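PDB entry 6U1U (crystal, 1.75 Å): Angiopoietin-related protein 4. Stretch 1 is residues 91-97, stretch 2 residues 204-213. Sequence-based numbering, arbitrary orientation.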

# COMPACT_ATOMS: atom_id res chain seq x y z
N VAL A 91 2.21 -6.98 3.92
CA VAL A 91 3.14 -6.33 3.02
C VAL A 91 4.15 -7.40 2.63
O VAL A 91 4.79 -7.99 3.50
CB VAL A 91 3.84 -5.14 3.68
CG1 VAL A 91 4.93 -4.58 2.76
CG2 VAL A 91 2.81 -4.03 4.02
N GLN A 92 4.26 -7.69 1.33
CA GLN A 92 5.12 -8.77 0.87
C GLN A 92 6.15 -8.21 -0.09
O GLN A 92 5.78 -7.50 -1.05
CB GLN A 92 4.30 -9.88 0.22
CG GLN A 92 3.17 -10.27 1.21
CD GLN A 92 2.32 -11.47 0.86
OE1 GLN A 92 2.15 -11.83 -0.31
NE2 GLN A 92 1.72 -12.06 1.90
N LEU A 93 7.43 -8.51 0.17
CA LEU A 93 8.55 -7.91 -0.55
C LEU A 93 9.43 -9.00 -1.13
O LEU A 93 9.60 -10.06 -0.52
CB LEU A 93 9.40 -7.02 0.38
CG LEU A 93 8.64 -6.09 1.34
CD1 LEU A 93 9.58 -5.42 2.37
CD2 LEU A 93 7.89 -5.00 0.53
N ARG A 94 10.01 -8.74 -2.31
CA ARG A 94 10.89 -9.71 -2.95
C ARG A 94 12.14 -9.00 -3.43
O ARG A 94 12.05 -7.90 -4.00
CB ARG A 94 10.19 -10.42 -4.14
CG ARG A 94 11.03 -11.55 -4.77
CD ARG A 94 10.39 -12.05 -6.06
NE ARG A 94 8.98 -12.41 -5.88
CZ ARG A 94 8.06 -12.37 -6.85
NH1 ARG A 94 8.40 -11.98 -8.08
NH2 ARG A 94 6.80 -12.73 -6.59
N ASP A 95 13.31 -9.60 -3.19
CA ASP A 95 14.52 -8.93 -3.64
C ASP A 95 15.00 -9.62 -4.91
O ASP A 95 14.33 -10.52 -5.45
CB ASP A 95 15.60 -8.88 -2.54
CG ASP A 95 16.19 -10.25 -2.20
OD1 ASP A 95 16.05 -11.20 -2.99
OD2 ASP A 95 16.77 -10.37 -1.10
N TRP A 96 16.14 -9.18 -5.42
CA TRP A 96 16.58 -9.65 -6.72
C TRP A 96 17.31 -10.98 -6.65
O TRP A 96 17.65 -11.54 -7.70
CB TRP A 96 17.45 -8.60 -7.38
CG TRP A 96 16.61 -7.46 -7.91
CD1 TRP A 96 16.29 -6.32 -7.24
CD2 TRP A 96 15.98 -7.37 -9.19
NE1 TRP A 96 15.50 -5.53 -8.02
CE2 TRP A 96 15.30 -6.14 -9.23
CE3 TRP A 96 15.93 -8.21 -10.31
CZ2 TRP A 96 14.58 -5.72 -10.34
CZ3 TRP A 96 15.21 -7.79 -11.43
CH2 TRP A 96 14.54 -6.55 -11.44
N ASP A 97 17.49 -11.51 -5.45
CA ASP A 97 17.96 -12.88 -5.30
C ASP A 97 16.83 -13.85 -5.00
O ASP A 97 17.09 -15.00 -4.63
CB ASP A 97 19.00 -12.94 -4.20
CG ASP A 97 20.30 -12.31 -4.63
OD1 ASP A 97 20.73 -12.60 -5.77
OD2 ASP A 97 20.87 -11.54 -3.83
N TYR A 204 17.87 0.16 -1.85
CA TYR A 204 17.75 -1.10 -2.56
C TYR A 204 16.45 -1.10 -3.36
O TYR A 204 15.37 -0.99 -2.76
CB TYR A 204 17.77 -2.27 -1.58
CG TYR A 204 17.84 -3.60 -2.29
CD1 TYR A 204 19.07 -4.20 -2.57
CD2 TYR A 204 16.68 -4.25 -2.72
CE1 TYR A 204 19.13 -5.40 -3.23
CE2 TYR A 204 16.74 -5.45 -3.38
CZ TYR A 204 17.96 -6.02 -3.64
OH TYR A 204 17.99 -7.23 -4.31
N PRO A 205 16.49 -1.25 -4.69
CA PRO A 205 15.24 -1.29 -5.48
C PRO A 205 14.65 -2.69 -5.47
O PRO A 205 15.25 -3.65 -5.97
CB PRO A 205 15.69 -0.87 -6.88
CG PRO A 205 17.08 -1.44 -6.99
CD PRO A 205 17.68 -1.36 -5.55
N LEU A 206 13.44 -2.82 -4.93
CA LEU A 206 12.85 -4.14 -4.79
C LEU A 206 12.37 -4.69 -6.13
O LEU A 206 12.04 -3.95 -7.06
CB LEU A 206 11.68 -4.09 -3.80
CG LEU A 206 12.15 -3.76 -2.39
CD1 LEU A 206 11.01 -3.32 -1.50
CD2 LEU A 206 12.85 -5.00 -1.77
N GLN A 207 12.36 -6.02 -6.22
CA GLN A 207 11.97 -6.66 -7.47
C GLN A 207 10.46 -6.80 -7.59
O GLN A 207 9.92 -6.76 -8.70
CB GLN A 207 12.65 -8.03 -7.59
CG GLN A 207 12.43 -8.70 -8.96
CD GLN A 207 12.72 -10.19 -8.97
OE1 GLN A 207 13.58 -10.69 -8.24
NE2 GLN A 207 12.02 -10.91 -9.83
N ALA A 208 9.76 -7.01 -6.47
CA ALA A 208 8.32 -7.24 -6.51
C ALA A 208 7.73 -6.89 -5.15
O ALA A 208 8.41 -6.98 -4.12
CB ALA A 208 7.97 -8.69 -6.89
N THR A 209 6.47 -6.43 -5.16
CA THR A 209 5.76 -6.09 -3.94
C THR A 209 4.32 -6.56 -4.07
O THR A 209 3.76 -6.56 -5.17
CB THR A 209 5.77 -4.56 -3.64
OG1 THR A 209 5.03 -3.85 -4.67
CG2 THR A 209 7.19 -3.99 -3.62
N THR A 210 3.71 -6.92 -2.94
CA THR A 210 2.27 -7.14 -2.88
C THR A 210 1.78 -6.59 -1.56
O THR A 210 2.41 -6.84 -0.52
CB THR A 210 1.89 -8.63 -2.94
OG1 THR A 210 2.60 -9.27 -4.01
CG2 THR A 210 0.39 -8.78 -3.20
N MET A 211 0.66 -5.88 -1.57
CA MET A 211 0.01 -5.45 -0.33
C MET A 211 -1.41 -6.01 -0.31
O MET A 211 -2.12 -5.96 -1.33
CB MET A 211 -0.04 -3.91 -0.23
CG MET A 211 1.34 -3.28 -0.39
SD MET A 211 1.24 -1.47 -0.43
CE MET A 211 0.81 -1.24 1.28
N LEU A 212 -1.81 -6.57 0.84
CA LEU A 212 -3.13 -7.18 0.94
C LEU A 212 -3.79 -6.70 2.21
O LEU A 212 -3.12 -6.41 3.19
CB LEU A 212 -3.03 -8.71 0.98
CG LEU A 212 -2.20 -9.32 -0.17
CD1 LEU A 212 -0.76 -9.52 0.32
CD2 LEU A 212 -2.79 -10.69 -0.57
N ILE A 213 -5.13 -6.68 2.21
CA ILE A 213 -5.87 -6.24 3.39
C ILE A 213 -6.95 -7.26 3.73
O ILE A 213 -7.52 -7.91 2.85
CB ILE A 213 -6.45 -4.83 3.17
CG1 ILE A 213 -6.90 -4.23 4.51
CG2 ILE A 213 -7.56 -4.83 2.16
CD1 ILE A 213 -6.47 -2.78 4.66
O HOH W 1 20.26 -8.43 -4.64

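What holds the two backbones together? Strands 91-94 and 208-213 run antiparallel, and Gln92 and Thr210 form a hydrogen-bonded pair: Gln92 N donates to Thr210 O at 2.8 Å, and Thr210 N returns a bond to Gln92 O at 2.9 Å. Two residues on, Arg94 N donates to Ala208 O at 3.0 Å. The return is less regular, because Arg94 O takes its shorter bond from Gln207 N (2.9 Å) and only a weak one from Ala208 N (3.5 Å).

How is the contact extended beyond the strands? Trp96 reaches into the loop at 204-207. Its backbone N donates to Tyr204 OH at 2.9 Å, nearly in line, while the indole NE1 makes a weak bond to Pro205 O at 2.8 Å, its angle of 130° being far from straight. Water 1 lies 2.6 Å from Tyr204 OH and donates to Asp97 OD2 at 3.3 Å, linking the phenol to the end of the first stretch.

What covers the tryptophan ring? The aliphatic part of Gln207 lies over one face, with CG 3.6 Å from the centroid of the six-membered ring of Trp96 and almost on its normal, a CH-pi contact. Tyr204 meets the indole obliquely, its CZ 4.0 Å from Trp96 CD1.

Which side chains pack across the sheet? Alternation sends Val91, Leu93, Thr209 and Met211 to one face, where Leu93 CD2 meets Leu206 CD1 at 4.1 Å and Val91 CG2 lies 4.4 Å from Met211 CE. Gln92, Arg94, Ala208 and Thr210 share the other. There the small Ala208 side chain sits against a face of the guanidinium, its CB 3.5 Å from Arg94 NH1, and Gln92 CD rests 3.7 Å from Leu212 CD1.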